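Local coordinates for F5/8 type C domain protein (PDB 7JRM), which probably binds mucin-type glycans through a carbohydrate-binding module, as part of the O-glycopeptidase ZmpB of Clostridium perfringens, at residues Ile112-Glu117 / Glu122-Gly127; Ala176-Met181 / Lys188-Asp193; Asp104-Gly109 / Gly151-Val156; Lys126-His131 / Ile136-Glu141. All blocks are in the same frame, centred on the assembly; numbering follows the deposited sequence.

Contact 1: residues Ile112-Glu117 / Glu122-Gly127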
loop_
_atom_site.group_PDB
_atom_site.type_symbol
_atom_site.label_atom_id
_atom_site.label_comp_id
_atom_site.label_asym_id
_atom_site.label_seq_id
_atom_site.Cartn_x
_atom_site.Cartn_y
_atom_site.Cartn_z
ATOM N N ILE A 112 -15.314 -35.134 -4.889
ATOM C CA ILE A 112 -14.121 -35.623 -4.208
ATOM C C ILE A 112 -14.248 -35.318 -2.722
ATOM O O ILE A 112 -14.363 -34.153 -2.320
ATOM C CB ILE A 112 -12.854 -34.997 -4.803
ATOM C CG1 ILE A 112 -12.619 -35.531 -6.217
ATOM C CG2 ILE A 112 -11.654 -35.274 -3.913
ATOM C CD1 ILE A 112 -11.604 -34.744 -7.004
ATOM N N ARG A 113 -14.238 -36.364 -1.899
ATOM C CA ARG A 113 -14.466 -36.223 -0.469
ATOM C C ARG A 113 -13.474 -37.086 0.294
ATOM O O ARG A 113 -13.357 -38.286 0.030
ATOM C CB ARG A 113 -15.903 -36.613 -0.100
ATOM C CG ARG A 113 -16.954 -35.646 -0.623
ATOM C CD ARG A 113 -18.363 -36.186 -0.432
ATOM N NE ARG A 113 -18.556 -37.479 -1.081
ATOM C CZ ARG A 113 -19.127 -38.528 -0.497
ATOM N NH1 ARG A 113 -19.562 -38.440 0.752
ATOM N NH2 ARG A 113 -19.263 -39.666 -1.162
ATOM N N LEU A 114 -12.767 -36.471 1.239
ATOM C CA LEU A 114 -11.802 -37.158 2.083
ATOM C C LEU A 114 -12.139 -36.898 3.545
ATOM O O LEU A 114 -13.018 -36.096 3.873
ATOM C CB LEU A 114 -10.367 -36.709 1.774
ATOM C CG LEU A 114 -9.849 -37.028 0.371
ATOM C CD1 LEU A 114 -8.399 -36.593 0.222
ATOM C CD2 LEU A 114 -10.003 -38.510 0.068
ATOM N N LEU A 115 -11.424 -37.586 4.430
ATOM C CA LEU A 115 -11.647 -37.489 5.865
ATOM C C LEU A 115 -10.612 -36.568 6.499
ATOM O O LEU A 115 -9.421 -36.641 6.183
ATOM C CB LEU A 115 -11.588 -38.871 6.520
ATOM C CG LEU A 115 -11.927 -38.945 8.010
ATOM C CD1 LEU A 115 -13.420 -38.765 8.230
ATOM C CD2 LEU A 115 -11.448 -40.261 8.603
ATOM N N ASN A 116 -11.076 -35.701 7.395
ATOM C CA ASN A 116 -10.203 -34.784 8.110
ATOM C C ASN A 116 -9.735 -35.406 9.423
ATOM O O ASN A 116 -10.179 -36.482 9.830
ATOM C CB ASN A 116 -10.919 -33.458 8.374
ATOM C CG ASN A 116 -11.063 -32.615 7.123
ATOM O OD1 ASN A 116 -10.157 -32.559 6.292
ATOM N ND2 ASN A 116 -12.205 -31.951 6.984
ATOM N N GLU A 117 -8.819 -34.704 10.095
ATOM C CA GLU A 117 -8.290 -35.201 11.360
ATOM C C GLU A 117 -9.358 -35.236 12.447
ATOM O O GLU A 117 -9.326 -36.117 13.314
ATOM C CB GLU A 117 -7.107 -34.343 11.809
ATOM C CG GLU A 117 -6.128 -35.067 12.721
ATOM C CD GLU A 117 -5.411 -36.203 12.020
ATOM O OE1 GLU A 117 -5.013 -36.025 10.849
ATOM O OE2 GLU A 117 -5.244 -37.275 12.640
ATOM N N GLU A 122 -13.980 -33.512 4.227
ATOM C CA GLU A 122 -13.518 -32.390 3.419
ATOM C C GLU A 122 -13.925 -32.625 1.970
ATOM O O GLU A 122 -13.540 -33.633 1.368
ATOM C CB GLU A 122 -12.003 -32.222 3.532
ATOM C CG GLU A 122 -11.477 -30.942 2.905
ATOM C CD GLU A 122 -11.673 -29.733 3.796
ATOM O OE1 GLU A 122 -11.903 -29.919 5.010
ATOM O OE2 GLU A 122 -11.600 -28.597 3.283
ATOM N N THR A 123 -14.701 -31.698 1.416
ATOM C CA THR A 123 -15.174 -31.785 0.042
ATOM C C THR A 123 -14.332 -30.873 -0.841
ATOM O O THR A 123 -14.192 -29.680 -0.554
ATOM C CB THR A 123 -16.650 -31.398 -0.057
ATOM O OG1 THR A 123 -17.396 -32.090 0.954
ATOM C CG2 THR A 123 -17.205 -31.759 -1.425
ATOM N N PHE A 124 -13.774 -31.436 -1.908
ATOM C CA PHE A 124 -12.903 -30.707 -2.819
ATOM C C PHE A 124 -13.604 -30.480 -4.150
ATOM O O PHE A 124 -14.319 -31.357 -4.645
ATOM C CB PHE A 124 -11.592 -31.461 -3.060
ATOM C CG PHE A 124 -10.752 -31.635 -1.828
ATOM C CD1 PHE A 124 -10.996 -32.676 -0.949
ATOM C CD2 PHE A 124 -9.713 -30.761 -1.555
ATOM C CE1 PHE A 124 -10.220 -32.839 0.183
ATOM C CE2 PHE A 124 -8.934 -30.919 -0.424
ATOM C CZ PHE A 124 -9.187 -31.959 0.445
ATOM N N ALA A 125 -13.391 -29.299 -4.730
ATOM C CA ALA A 125 -13.903 -29.039 -6.068
ATOM C C ALA A 125 -12.928 -29.502 -7.140
ATOM O O ALA A 125 -13.344 -29.810 -8.263
ATOM C CB ALA A 125 -14.207 -27.548 -6.239
ATOM N N LYS A 126 -11.638 -29.567 -6.812
ATOM C CA LYS A 126 -10.596 -29.915 -7.765
ATOM C C LYS A 126 -9.833 -31.143 -7.289
ATOM O O LYS A 126 -9.682 -31.374 -6.086
ATOM C CB LYS A 126 -9.626 -28.748 -7.968
ATOM C CG LYS A 126 -10.304 -27.396 -8.113
ATOM C CD LYS A 126 -10.988 -27.263 -9.463
ATOM C CE LYS A 126 -9.970 -27.158 -10.586
ATOM N NZ LYS A 126 -10.593 -27.360 -11.924
ATOM N N GLY A 127 -9.350 -31.920 -8.243
ATOM C CA GLY A 127 -8.560 -33.093 -7.942
ATOM C C GLY A 127 -8.751 -34.155 -9.006
ATOM O O GLY A 127 -9.361 -33.921 -10.045
HETATM O O HOH W 1 -15.356 -32.750 -6.708
#
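I112 meets segment 122-127 with both of its branches and loses 106 Å² to it. CG2, anti to the backbone N, lies 3.9 Å from F124 CB, the two side chains crossing at about a right angle. The other branch carries CD1 onto the main chain of G127, 3.5 Å from its C, where no side chain intervenes. The I112 carbonyl is shared as well: F124 N gives I112 O a nearly straight bond of 2.8 Å (176° at the hydrogen), and the same oxygen sits at the edge of the F124 ring. Water 1 accepts from I112 N and donates to F124 O. These strands, 112-115 and 121-124, form a beta hairpin, and L114 with E122 is an antiparallel hydrogen-bonded pair, held by E122 N to L114 O at 2.8 Å and L114 N to E122 O at 2.9 Å. On the same sheet face L114 CD1 approaches F124 CE1 obliquely at 4.2 Å, while the ring also meets that of W149, and A219 touches the F124 side chain. E122 bends at chi2 (80°), bringing OE1 to N116 ND2 at 2.8 Å through its anti lone pair, with the amide and carboxylate planes 60° apart. S120 OG also bonds N116 ND2, and K187 NZ donates to N116 OD1, which fixes which end of the amide is the oxygen.

Contact 2: residues Ala176-Met181 / Lys188-Asp193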
loop_
_atom_site.group_PDB
_atom_site.type_symbol
_atom_site.label_atom_id
_atom_site.label_comp_id
_atom_site.label_asym_id
_atom_site.label_seq_id
_atom_site.Cartn_x
_atom_site.Cartn_y
_atom_site.Cartn_z
ATOM N N ALA A 176 8.189 -39.775 -2.864
ATOM C CA ALA A 176 7.362 -39.696 -1.671
ATOM C C ALA A 176 6.311 -40.793 -1.717
ATOM O O ALA A 176 5.941 -41.285 -2.786
ATOM C CB ALA A 176 6.696 -38.320 -1.535
ATOM N N GLU A 177 5.832 -41.170 -0.534
ATOM C CA GLU A 177 4.793 -42.183 -0.417
ATOM C C GLU A 177 4.172 -42.089 0.968
ATOM O O GLU A 177 4.777 -41.566 1.907
ATOM C CB GLU A 177 5.344 -43.591 -0.666
ATOM C CG GLU A 177 6.161 -44.153 0.484
ATOM C CD GLU A 177 6.736 -45.521 0.172
ATOM O OE1 GLU A 177 6.285 -46.148 -0.809
ATOM O OE2 GLU A 177 7.641 -45.969 0.908
ATOM N N THR A 178 2.950 -42.600 1.077
ATOM C CA THR A 178 2.239 -42.665 2.340
ATOM C C THR A 178 2.296 -44.088 2.888
ATOM O O THR A 178 2.810 -45.010 2.250
ATOM C CB THR A 178 0.786 -42.213 2.171
ATOM O OG1 THR A 178 0.062 -43.194 1.418
ATOM C CG2 THR A 178 0.720 -40.876 1.451
ATOM N N ASP A 179 1.763 -44.265 4.093
ATOM C CA ASP A 179 1.527 -45.599 4.615
ATOM C C ASP A 179 0.285 -46.187 3.948
ATOM O O ASP A 179 -0.311 -45.591 3.047
ATOM C CB ASP A 179 1.370 -45.563 6.134
ATOM C CG ASP A 179 2.461 -44.764 6.817
ATOM O OD1 ASP A 179 3.631 -44.862 6.389
ATOM O OD2 ASP A 179 2.147 -44.038 7.784
ATOM N N VAL A 180 -0.117 -47.374 4.393
ATOM C CA VAL A 180 -1.371 -47.950 3.923
ATOM C C VAL A 180 -2.520 -47.142 4.511
ATOM O O VAL A 180 -2.685 -47.066 5.734
ATOM C CB VAL A 180 -1.476 -49.433 4.299
ATOM C CG1 VAL A 180 -2.919 -49.904 4.198
ATOM C CG2 VAL A 180 -0.575 -50.267 3.402
ATOM N N MET A 181 -3.313 -46.523 3.642
ATOM C CA MET A 181 -4.410 -45.662 4.062
ATOM C C MET A 181 -5.720 -46.433 3.976
ATOM O O MET A 181 -6.008 -47.064 2.954
ATOM C CB MET A 181 -4.475 -44.403 3.197
ATOM C CG MET A 181 -3.476 -43.334 3.605
ATOM S SD MET A 181 -3.683 -41.792 2.700
ATOM C CE MET A 181 -4.832 -40.937 3.776
ATOM N N LYS A 188 -3.865 -37.278 3.980
ATOM C CA LYS A 188 -2.448 -36.976 4.107
ATOM C C LYS A 188 -2.012 -36.039 2.988
ATOM O O LYS A 188 -2.559 -36.068 1.882
ATOM C CB LYS A 188 -1.606 -38.255 4.073
ATOM C CG LYS A 188 -1.698 -39.099 5.336
ATOM C CD LYS A 188 -0.943 -40.410 5.176
ATOM C CE LYS A 188 -1.199 -41.346 6.346
ATOM N NZ LYS A 188 -0.763 -40.753 7.642
ATOM N N ARG A 189 -1.020 -35.206 3.287
ATOM C CA ARG A 189 -0.497 -34.236 2.337
ATOM C C ARG A 189 0.846 -34.706 1.795
ATOM O O ARG A 189 1.670 -35.249 2.535
ATOM C CB ARG A 189 -0.343 -32.860 2.988
ATOM C CG ARG A 189 -0.042 -31.736 2.009
ATOM C CD ARG A 189 -0.065 -30.382 2.700
ATOM N NE ARG A 189 0.092 -29.280 1.757
ATOM C CZ ARG A 189 0.464 -28.050 2.098
ATOM N NH1 ARG A 189 0.716 -27.758 3.367
ATOM N NH2 ARG A 189 0.581 -27.109 1.170
ATOM N N LEU A 190 1.058 -34.494 0.497
ATOM C CA LEU A 190 2.310 -34.837 -0.166
ATOM C C LEU A 190 2.810 -33.614 -0.919
ATOM O O LEU A 190 2.124 -33.112 -1.815
ATOM C CB LEU A 190 2.132 -36.021 -1.121
ATOM C CG LEU A 190 1.681 -37.348 -0.505
ATOM C CD1 LEU A 190 1.489 -38.402 -1.586
ATOM C CD2 LEU A 190 2.675 -37.826 0.544
ATOM N N VAL A 191 3.998 -33.138 -0.556
ATOM C CA VAL A 191 4.632 -31.989 -1.195
ATOM C C VAL A 191 5.966 -32.467 -1.749
ATOM O O VAL A 191 6.885 -32.782 -0.982
ATOM C CB VAL A 191 4.821 -30.818 -0.223
ATOM C CG1 VAL A 191 5.411 -29.619 -0.947
ATOM C CG2 VAL A 191 3.496 -30.452 0.430
ATOM N N VAL A 192 6.078 -32.520 -3.075
ATOM C CA VAL A 192 7.205 -33.153 -3.750
ATOM C C VAL A 192 7.941 -32.117 -4.588
ATOM O O VAL A 192 7.316 -31.350 -5.330
ATOM C CB VAL A 192 6.748 -34.332 -4.628
ATOM C CG1 VAL A 192 7.952 -35.069 -5.198
ATOM C CG2 VAL A 192 5.865 -35.277 -3.828
ATOM N N ASP A 193 9.267 -32.106 -4.472
ATOM C CA ASP A 193 10.111 -31.299 -5.343
ATOM C C ASP A 193 10.157 -31.936 -6.728
ATOM O O ASP A 193 10.555 -33.096 -6.867
ATOM C CB ASP A 193 11.514 -31.189 -4.748
ATOM C CG ASP A 193 12.372 -30.140 -5.438
ATOM O OD1 ASP A 193 12.021 -29.701 -6.552
ATOM O OD2 ASP A 193 13.410 -29.756 -4.859
#
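T178 and K188 meet through their carbon atoms, T178 CB lying 3.9 Å from K188 CD, and the contact, which buries 348 Å² in all, is built mainly of such carbon contacts. T178 CG2, anti to the carbonyl carbon, reaches the fork of L190, 3.7 Å from CD2, with the two side chains at about a right angle. Further along, A176 CB rests against V192 CG2 at 3.9 Å. M181 runs past K188 in the opposite direction: its SD is 3.9 Å from K188 CD, and the bend at chi3 (90°) turns CE toward the main chain, 3.8 Å from K188 N. The lysine's aliphatic length is thus lined by T178 and M181.

Charge contributes more loosely. D179 OD2 and K188 NZ are 4.4 Å apart, too far for a salt bridge, so at most a long-range attraction is indicated.

The hydrogen bonding of T178 lies within its own segment and sheet. OG1 donates to D179 O at 2.9 Å, in the carbonyl plane and on a lone pair, and it also bonds F166 N; this fixes the rotation that presents CG2 to L190.

The two segments run 166° apart but belong to different sheets of the beta-sandwich. Segment 176-181 bonds along its backbone to strand 163-170, at V164, F166 and V168, whereas K188 and L190 pair with V150 and T148 of strand 145-152.

Contact 3: residues Asp104-Gly109 / Gly151-Val156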
loop_
_atom_site.group_PDB
_atom_site.type_symbol
_atom_site.label_atom_id
_atom_site.label_comp_id
_atom_site.label_asym_id
_atom_site.label_seq_id
_atom_site.Cartn_x
_atom_site.Cartn_y
_atom_site.Cartn_z
ATOM N N ASP A 104 -11.841 -33.657 -11.368
ATOM C CA ASP A 104 -12.619 -32.869 -10.415
ATOM C C ASP A 104 -13.771 -33.649 -9.789
ATOM O O ASP A 104 -14.596 -33.061 -9.079
ATOM C CB ASP A 104 -13.149 -31.580 -11.057
ATOM C CG ASP A 104 -12.038 -30.615 -11.428
ATOM O OD1 ASP A 104 -10.967 -30.672 -10.793
ATOM O OD2 ASP A 104 -12.232 -29.805 -12.357
ATOM N N ARG A 105 -13.851 -34.957 -10.030
ATOM C CA ARG A 105 -14.859 -35.809 -9.417
ATOM C C ARG A 105 -14.201 -37.099 -8.954
ATOM O O ARG A 105 -13.138 -37.489 -9.445
ATOM C CB ARG A 105 -16.011 -36.139 -10.382
ATOM C CG ARG A 105 -16.616 -34.945 -11.103
ATOM C CD ARG A 105 -17.363 -34.030 -10.148
ATOM N NE ARG A 105 -18.542 -34.668 -9.573
ATOM C CZ ARG A 105 -19.572 -34.003 -9.059
ATOM N NH1 ARG A 105 -19.567 -32.677 -9.051
ATOM N NH2 ARG A 105 -20.607 -34.661 -8.556
ATOM N N ALA A 106 -14.848 -37.762 -7.999
ATOM C CA ALA A 106 -14.399 -39.081 -7.586
ATOM C C ALA A 106 -14.686 -40.098 -8.690
ATOM O O ALA A 106 -15.389 -39.819 -9.665
ATOM C CB ALA A 106 -15.076 -39.495 -6.281
ATOM N N VAL A 107 -14.125 -41.299 -8.528
ATOM C CA VAL A 107 -14.295 -42.332 -9.546
ATOM C C VAL A 107 -15.753 -42.767 -9.638
ATOM O O VAL A 107 -16.206 -43.238 -10.689
ATOM C CB VAL A 107 -13.355 -43.523 -9.260
ATOM C CG1 VAL A 107 -13.806 -44.282 -8.019
ATOM C CG2 VAL A 107 -13.278 -44.448 -10.468
ATOM N N SER A 108 -16.516 -42.602 -8.559
ATOM C CA SER A 108 -17.931 -42.942 -8.561
ATOM C C SER A 108 -18.803 -41.845 -9.161
ATOM O O SER A 108 -20.026 -42.015 -9.233
ATOM C CB SER A 108 -18.397 -43.253 -7.136
ATOM O OG SER A 108 -18.705 -42.063 -6.433
ATOM N N GLY A 109 -18.214 -40.734 -9.597
ATOM C CA GLY A 109 -18.963 -39.614 -10.115
ATOM C C GLY A 109 -19.357 -38.580 -9.083
ATOM O O GLY A 109 -19.680 -37.446 -9.452
ATOM N N GLY A 151 -6.154 -39.767 -0.023
ATOM C CA GLY A 151 -6.960 -40.518 0.917
ATOM C C GLY A 151 -7.984 -41.364 0.194
ATOM O O GLY A 151 -8.127 -41.309 -1.031
ATOM N N ILE A 152 -8.696 -42.157 0.988
ATOM C CA ILE A 152 -9.777 -42.990 0.473
ATOM C C ILE A 152 -11.020 -42.128 0.300
ATOM O O ILE A 152 -11.416 -41.398 1.218
ATOM C CB ILE A 152 -10.045 -44.174 1.416
ATOM C CG1 ILE A 152 -8.834 -45.111 1.461
ATOM C CG2 ILE A 152 -11.294 -44.931 0.987
ATOM C CD1 ILE A 152 -8.765 -46.081 0.304
ATOM N N ASP A 153 -11.636 -42.202 -0.879
ATOM C CA ASP A 153 -12.844 -41.430 -1.138
ATOM C C ASP A 153 -13.963 -41.870 -0.202
ATOM O O ASP A 153 -14.091 -43.051 0.131
ATOM C CB ASP A 153 -13.276 -41.590 -2.596
ATOM C CG ASP A 153 -14.435 -40.683 -2.965
ATOM O OD1 ASP A 153 -14.232 -39.456 -3.060
ATOM O OD2 ASP A 153 -15.554 -41.199 -3.163
ATOM N N ARG A 154 -14.777 -40.903 0.227
ATOM C CA ARG A 154 -15.803 -41.163 1.230
ATOM C C ARG A 154 -16.981 -41.965 0.692
ATOM O O ARG A 154 -17.826 -42.391 1.486
ATOM C CB ARG A 154 -16.305 -39.842 1.817
ATOM C CG ARG A 154 -15.283 -39.118 2.682
ATOM C CD ARG A 154 -14.563 -40.082 3.614
ATOM N NE ARG A 154 -15.445 -40.606 4.654
ATOM C CZ ARG A 154 -15.041 -41.389 5.649
ATOM N NH1 ARG A 154 -15.910 -41.820 6.553
ATOM N NH2 ARG A 154 -13.766 -41.740 5.742
ATOM N N HIS A 155 -17.062 -42.184 -0.623
ATOM C CA HIS A 155 -18.166 -42.957 -1.180
ATOM C C HIS A 155 -18.132 -44.415 -0.737
ATOM O O HIS A 155 -19.177 -45.078 -0.749
ATOM C CB HIS A 155 -18.148 -42.870 -2.709
ATOM C CG HIS A 155 -19.166 -43.739 -3.381
ATOM N ND1 HIS A 155 -20.473 -43.346 -3.568
ATOM C CD2 HIS A 155 -19.065 -44.979 -3.914
ATOM C CE1 HIS A 155 -21.136 -44.308 -4.185
ATOM N NE2 HIS A 155 -20.304 -45.311 -4.406
ATOM N N VAL A 156 -16.969 -44.923 -0.336
ATOM C CA VAL A 156 -16.838 -46.315 0.081
ATOM C C VAL A 156 -16.645 -46.388 1.589
ATOM O O VAL A 156 -15.974 -47.293 2.098
ATOM C CB VAL A 156 -15.678 -47.008 -0.658
ATOM C CG1 VAL A 156 -16.003 -47.149 -2.137
ATOM C CG2 VAL A 156 -14.385 -46.233 -0.464
HETATM O O HOH W 2 -15.833 -42.658 -5.298
#
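S108 lies over one face of the H155 imidazole. Its CB stands 3.8 Å from the ring centroid and 13° off the normal, a CH-pi contact, while OG sits nearer the rim, 3.5 Å from H155 CG. Beside this pair, A106 CB packs on the carboxylate of D153, with OD1 the closest atom at 3.3 Å. Water 2 links the two halves: it donates to D153 OD2 at 2.6 Å and has a weak bond of 3.1 Å with S108 OG. Only 151 Å² is buried in all, and direct polar bonding between the segments is absent from this geometry.

Both partners are set by turns in loops at one end of the beta-sandwich. On one side, D153 OD2 accepts from H155 N at 3.1 Å, an Asx turn in which the donor comes from above the carboxylate plane; H155 CG, anti to the backbone N (chi1 174°), then directs the ring to S108. On the other, A106 to G109 make a type I beta turn. R105 clasps its end side-on, NE at 3.0 Å and NH2 at 3.1 Å from G109 O, the acceptor lying in the guanidinium plane.

Farther out, D153 OD1 has a weak bond from R113 N and lies close to D217 OD2. Such proximity of two carboxylates would tend to raise the proton affinity of one of them. D153 also pairs through its backbone with H215 of strand 215-224.

Contact 4: residues Lys126-His131 / Ile136-Glu141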
loop_
_atom_site.group_PDB
_atom_site.type_symbol
_atom_site.label_atom_id
_atom_site.label_comp_id
_atom_site.label_asym_id
_atom_site.label_seq_id
_atom_site.Cartn_x
_atom_site.Cartn_y
_atom_site.Cartn_z
ATOM N N LYS A 126 -11.638 -29.567 -6.812
ATOM C CA LYS A 126 -10.596 -29.915 -7.765
ATOM C C LYS A 126 -9.833 -31.143 -7.289
ATOM O O LYS A 126 -9.682 -31.374 -6.086
ATOM C CB LYS A 126 -9.626 -28.748 -7.968
ATOM C CG LYS A 126 -10.304 -27.396 -8.113
ATOM C CD LYS A 126 -10.988 -27.263 -9.463
ATOM C CE LYS A 126 -9.970 -27.158 -10.586
ATOM N NZ LYS A 126 -10.593 -27.360 -11.924
ATOM N N GLY A 127 -9.350 -31.920 -8.243
ATOM C CA GLY A 127 -8.560 -33.093 -7.942
ATOM C C GLY A 127 -8.751 -34.155 -9.006
ATOM O O GLY A 127 -9.361 -33.921 -10.045
ATOM N N ILE A 128 -8.211 -35.336 -8.715
ATOM C CA ILE A 128 -8.260 -36.480 -9.619
ATOM C C ILE A 128 -8.803 -37.672 -8.845
ATOM O O ILE A 128 -8.216 -38.082 -7.837
ATOM C CB ILE A 128 -6.878 -36.807 -10.211
ATOM C CG1 ILE A 128 -6.324 -35.604 -10.976
ATOM C CG2 ILE A 128 -6.959 -38.028 -11.112
ATOM C CD1 ILE A 128 -7.116 -35.256 -12.216
ATOM N N GLY A 129 -9.920 -38.228 -9.314
ATOM C CA GLY A 129 -10.499 -39.411 -8.722
ATOM C C GLY A 129 -10.138 -40.638 -9.534
ATOM O O GLY A 129 -10.450 -40.721 -10.723
ATOM N N THR A 130 -9.472 -41.590 -8.885
ATOM C CA THR A 130 -8.983 -42.780 -9.568
ATOM C C THR A 130 -9.273 -44.000 -8.698
ATOM O O THR A 130 -10.020 -43.929 -7.718
ATOM C CB THR A 130 -7.491 -42.639 -9.904
ATOM O OG1 THR A 130 -7.095 -43.696 -10.787
ATOM C CG2 THR A 130 -6.641 -42.685 -8.638
ATOM N N HIS A 131 -8.667 -45.128 -9.067
ATOM C CA HIS A 131 -8.949 -46.409 -8.433
ATOM C C HIS A 131 -7.736 -47.308 -8.616
ATOM O O HIS A 131 -7.229 -47.441 -9.733
ATOM C CB HIS A 131 -10.200 -47.047 -9.051
ATOM C CG HIS A 131 -10.774 -48.174 -8.252
ATOM N ND1 HIS A 131 -10.074 -49.330 -7.985
ATOM C CD2 HIS A 131 -11.993 -48.332 -7.682
ATOM C CE1 HIS A 131 -10.833 -50.147 -7.275
ATOM N NE2 HIS A 131 -12.001 -49.564 -7.077
ATOM N N ILE A 136 -0.897 -42.605 -13.255
ATOM C CA ILE A 136 -1.237 -41.418 -14.032
ATOM C C ILE A 136 0.023 -40.577 -14.176
ATOM O O ILE A 136 0.652 -40.212 -13.175
ATOM C CB ILE A 136 -2.369 -40.611 -13.378
ATOM C CG1 ILE A 136 -3.557 -41.522 -13.062
ATOM C CG2 ILE A 136 -2.805 -39.475 -14.288
ATOM C CD1 ILE A 136 -4.720 -40.810 -12.404
ATOM N N VAL A 137 0.389 -40.270 -15.418
ATOM C CA VAL A 137 1.620 -39.556 -15.737
ATOM C C VAL A 137 1.260 -38.185 -16.289
ATOM O O VAL A 137 0.377 -38.065 -17.148
ATOM C CB VAL A 137 2.481 -40.345 -16.739
ATOM C CG1 VAL A 137 3.730 -39.557 -17.110
ATOM C CG2 VAL A 137 2.853 -41.703 -16.163
ATOM N N TYR A 138 1.945 -37.153 -15.799
ATOM C CA TYR A 138 1.757 -35.786 -16.256
ATOM C C TYR A 138 3.084 -35.206 -16.727
ATOM O O TYR A 138 4.155 -35.589 -16.245
ATOM C CB TYR A 138 1.187 -34.894 -15.146
ATOM C CG TYR A 138 -0.301 -35.033 -14.924
ATOM C CD1 TYR A 138 -0.802 -35.940 -14.002
ATOM C CD2 TYR A 138 -1.203 -34.249 -15.631
ATOM C CE1 TYR A 138 -2.159 -36.067 -13.791
ATOM C CE2 TYR A 138 -2.564 -34.369 -15.428
ATOM C CZ TYR A 138 -3.036 -35.281 -14.507
ATOM O OH TYR A 138 -4.390 -35.406 -14.300
ATOM N N ASN A 139 3.001 -34.275 -17.674
ATOM C CA ASN A 139 4.160 -33.475 -18.047
ATOM C C ASN A 139 4.462 -32.495 -16.919
ATOM O O ASN A 139 3.609 -31.681 -16.553
ATOM C CB ASN A 139 3.895 -32.736 -19.358
ATOM C CG ASN A 139 5.110 -31.970 -19.865
ATOM O OD1 ASN A 139 5.708 -31.170 -19.144
ATOM N ND2 ASN A 139 5.475 -32.211 -21.119
ATOM N N SER A 140 5.672 -32.575 -16.364
ATOM C CA SER A 140 6.069 -31.742 -15.234
ATOM C C SER A 140 7.161 -30.743 -15.600
ATOM O O SER A 140 7.818 -30.196 -14.708
ATOM C CB SER A 140 6.522 -32.619 -14.066
ATOM O OG SER A 140 7.619 -33.435 -14.436
ATOM N N GLU A 141 7.365 -30.491 -16.891
ATOM C CA GLU A 141 8.419 -29.582 -17.319
ATOM C C GLU A 141 8.075 -28.146 -16.942
ATOM O O GLU A 141 6.967 -27.669 -17.210
ATOM C CB GLU A 141 8.637 -29.696 -18.827
ATOM C CG GLU A 141 8.995 -31.095 -19.297
ATOM C CD GLU A 141 9.381 -31.138 -20.762
ATOM O OE1 GLU A 141 10.173 -30.273 -21.194
ATOM O OE2 GLU A 141 8.892 -32.034 -21.481
#
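T130 OG1 is hydrogen-bonded to S134 OG, and the CD1 methyl of I136 packs against the same oxygen at 4.1 Å. That methyl also reaches I128 CG2, at 3.8 Å, and so touches both side chains of strand 127-131 that face it. The outer part of the I136 chain is extended (chi2 180°), which carries CD1 across toward them. I128 uses its other branch on Y138: CD1 lies 3.4 Å and CG1 3.9 Å from the tyrosine OH, the two side chains coming from opposite directions, so it is the hydroxyl end of Y138 that touches here.

The strand axes pass 11.3 Å apart at 151° between their directions. That spacing is far too wide for backbone pairing and matches two layers of a beta-sandwich, the fold expected of an NPCBM module, with consecutive strands of the chain passing from one sheet to the other. All four touching residues are buried, and the 143 Å² between them forms part of the core.

Each layer brings further cover. W218 of strand 215-224 packs on I128 and T130, and backbone bonds tie I128 to W218 and T130 to A216. Y138 also touches W91, in a loop, and I200 of strand 199-205, and V204 touches T130. Where the other strand ends, N139 OD1 accepts from E141 N at 2.9 Å, an Asx turn at the exit from strand 134-139.

In the fold
All four contacts belong to the NPCBM/NEW2 module. Contacts 1 and 3 are the closest pair, their centres about 9 Å apart; D104 joins them through D104 N to G127 O at 2.8 Å, a probable hydrogen bond, and a salt bridge from D104 OD2 to K126 NZ at 3.0 Å. Contact 4 takes over K126 and G127 from contact 1 and carries the chain into the core. Contact 2 touches contact 3 through M181 CE, 3.6 Å from G151 CA. The calcium ion, bound by S163, V206, D208, G210 and D214, lies about 10 Å from the M181 side chain, 12 Å from that of T130 and 13 Å from that of D153.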